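Local atomic coordinates of prophenoloxidase b (Marsupenaeus japonicus, PDB entry 3WKY), a protein that is the precursor of a phenoloxidase that probably oxidises phenols once activated, carrying a type 3 dinuclear copper centre with bound oxygen. Residues Y117-Y121 / W200-S205. Sequence-based numbering, arbitrary orientation.
Sequences YHTYY and WHWHLS. With CUO (Cu2-o2 cluster), chain J.
Two hydrogen bonds tie 117-121, near the end of helix 109-122, to 200-205, the last residues of helix 193-205. Tyr121 OH lies 2.7 Å from His201 ND1, near the plane of the imidazole. His118 (chi1 t) gives its ND1 hydrogen to Leu204 O at 2.8 Å, with an N-H...O angle of 156°; Leu204 is in the last turn, so its carbonyl lacks an i+4 amide within the helix and can accept this bond. Tyr117 and Tyr121, one turn apart and both with chi1 m, direct CA-to-CB toward the other helix. The axes approach to 9.0 Å and cross at -59°, with His118 CA 5.1 Å from Leu204 CA and Tyr121 CA 5.8 Å from Ser205 CA. In the hemocyanin-type fold this crossing joins the all-alpha region to a helix of the dicopper site: His203, out of reach of 117-121, binds CU1 through NE2 at 2.3 Å, and His199 and His226 complete the histidine ligands of that copper. Tyr117, Tyr121, Trp200 and His201 form an aromatic cluster. Trp200 (chi1 t) points the edge of its five-membered ring at the face of Tyr117, centroids 4.7 Å apart and planes at 89°, while Tyr117 OH is hydrogen-bonded to Pro132 O. Ser205 CB sits over the Tyr121 face, 3.7 Å from the ring centroid, a CH-pi contact. Leu204 CD1 packs 4.0 Å from Tyr117 CB.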
# COMPACT_ATOMS: atom_id res chain seq x y z
N TYR A 117 -28.25 -39.39 -11.77
CA TYR A 117 -27.20 -40.05 -11.00
C TYR A 117 -27.60 -40.14 -9.53
O TYR A 117 -27.41 -41.17 -8.88
CB TYR A 117 -25.86 -39.31 -11.13
CG TYR A 117 -25.06 -39.64 -12.38
CD1 TYR A 117 -24.20 -40.72 -12.42
CD2 TYR A 117 -25.15 -38.83 -13.51
CE1 TYR A 117 -23.46 -41.01 -13.56
CE2 TYR A 117 -24.41 -39.11 -14.66
CZ TYR A 117 -23.58 -40.20 -14.68
OH TYR A 117 -22.85 -40.48 -15.82
N HIS A 118 -28.15 -39.05 -8.99
CA HIS A 118 -28.57 -39.06 -7.59
C HIS A 118 -29.63 -40.14 -7.35
O HIS A 118 -29.65 -40.80 -6.31
CB HIS A 118 -29.13 -37.70 -7.16
CG HIS A 118 -29.61 -37.67 -5.74
ND1 HIS A 118 -28.81 -38.07 -4.68
CD2 HIS A 118 -30.79 -37.30 -5.20
CE1 HIS A 118 -29.49 -37.93 -3.56
NE2 HIS A 118 -30.69 -37.46 -3.84
N THR A 119 -30.51 -40.29 -8.33
CA THR A 119 -31.58 -41.29 -8.27
C THR A 119 -31.04 -42.72 -8.14
O THR A 119 -31.60 -43.53 -7.39
CB THR A 119 -32.50 -41.17 -9.49
OG1 THR A 119 -33.20 -39.92 -9.42
CG2 THR A 119 -33.51 -42.32 -9.54
N TYR A 120 -29.96 -43.03 -8.86
CA TYR A 120 -29.35 -44.36 -8.72
C TYR A 120 -28.80 -44.60 -7.31
O TYR A 120 -28.79 -45.74 -6.85
CB TYR A 120 -28.25 -44.57 -9.75
CG TYR A 120 -28.72 -45.05 -11.11
CD1 TYR A 120 -29.41 -44.20 -11.97
CD2 TYR A 120 -28.43 -46.34 -11.55
CE1 TYR A 120 -29.82 -44.62 -13.22
CE2 TYR A 120 -28.84 -46.77 -12.81
CZ TYR A 120 -29.54 -45.90 -13.64
OH TYR A 120 -29.95 -46.31 -14.89
N TYR A 121 -28.34 -43.55 -6.64
CA TYR A 121 -27.87 -43.71 -5.27
C TYR A 121 -29.03 -43.86 -4.29
O TYR A 121 -28.95 -44.62 -3.33
CB TYR A 121 -26.98 -42.52 -4.84
CG TYR A 121 -25.61 -42.60 -5.45
CD1 TYR A 121 -24.65 -43.45 -4.92
CD2 TYR A 121 -25.27 -41.83 -6.56
CE1 TYR A 121 -23.40 -43.55 -5.47
CE2 TYR A 121 -24.01 -41.92 -7.12
CZ TYR A 121 -23.08 -42.79 -6.57
OH TYR A 121 -21.84 -42.91 -7.11
N TRP A 200 -17.84 -35.66 -8.64
CA TRP A 200 -19.26 -35.61 -9.00
C TRP A 200 -20.05 -36.70 -8.25
O TRP A 200 -21.06 -36.43 -7.60
CB TRP A 200 -19.37 -35.76 -10.52
CG TRP A 200 -20.71 -36.13 -11.15
CD1 TRP A 200 -21.23 -37.39 -11.32
CD2 TRP A 200 -21.63 -35.23 -11.81
NE1 TRP A 200 -22.42 -37.33 -12.00
CE2 TRP A 200 -22.69 -36.02 -12.32
CE3 TRP A 200 -21.66 -33.84 -12.01
CZ2 TRP A 200 -23.78 -35.46 -13.00
CZ3 TRP A 200 -22.75 -33.28 -12.69
CH2 TRP A 200 -23.79 -34.10 -13.18
N HIS A 201 -19.57 -37.94 -8.34
CA HIS A 201 -20.23 -39.04 -7.66
C HIS A 201 -20.33 -38.83 -6.16
O HIS A 201 -21.39 -39.10 -5.55
CB HIS A 201 -19.55 -40.37 -7.97
CG HIS A 201 -19.98 -40.94 -9.29
ND1 HIS A 201 -21.14 -41.68 -9.43
CD2 HIS A 201 -19.42 -40.87 -10.52
CE1 HIS A 201 -21.27 -42.04 -10.69
NE2 HIS A 201 -20.25 -41.57 -11.38
N TRP A 202 -19.25 -38.36 -5.55
CA TRP A 202 -19.28 -38.17 -4.11
C TRP A 202 -20.39 -37.21 -3.72
O TRP A 202 -21.16 -37.46 -2.78
CB TRP A 202 -17.92 -37.69 -3.55
CG TRP A 202 -17.95 -37.78 -2.04
CD1 TRP A 202 -17.55 -38.85 -1.27
CD2 TRP A 202 -18.50 -36.82 -1.14
NE1 TRP A 202 -17.79 -38.58 0.06
CE2 TRP A 202 -18.38 -37.34 0.16
CE3 TRP A 202 -19.08 -35.55 -1.31
CZ2 TRP A 202 -18.82 -36.64 1.29
CZ3 TRP A 202 -19.52 -34.86 -0.19
CH2 TRP A 202 -19.38 -35.40 1.09
N HIS A 203 -20.49 -36.10 -4.44
CA HIS A 203 -21.47 -35.10 -4.06
C HIS A 203 -22.89 -35.46 -4.43
O HIS A 203 -23.83 -34.90 -3.87
CB HIS A 203 -21.09 -33.74 -4.63
CG HIS A 203 -20.02 -33.07 -3.84
ND1 HIS A 203 -20.27 -32.43 -2.64
CD2 HIS A 203 -18.69 -32.96 -4.07
CE1 HIS A 203 -19.13 -31.95 -2.17
NE2 HIS A 203 -18.17 -32.26 -3.01
N LEU A 204 -23.05 -36.39 -5.36
CA LEU A 204 -24.40 -36.82 -5.72
C LEU A 204 -24.83 -38.02 -4.89
O LEU A 204 -26.02 -38.29 -4.74
CB LEU A 204 -24.51 -37.05 -7.23
CG LEU A 204 -24.51 -35.72 -8.00
CD1 LEU A 204 -24.43 -35.95 -9.50
CD2 LEU A 204 -25.73 -34.89 -7.66
N SER A 205 -23.85 -38.73 -4.32
CA SER A 205 -24.13 -39.78 -3.34
C SER A 205 -24.39 -39.16 -1.97
O SER A 205 -25.22 -39.65 -1.20
CB SER A 205 -22.95 -40.74 -3.25
OG SER A 205 -23.24 -41.82 -2.37
CU1 CUO J . -16.00 -31.56 -2.86
CU2 CUO J . -15.51 -28.07 -2.10
O1 CUO J . -16.57 -29.74 -2.25
O2 CUO J . -15.86 -29.48 -3.73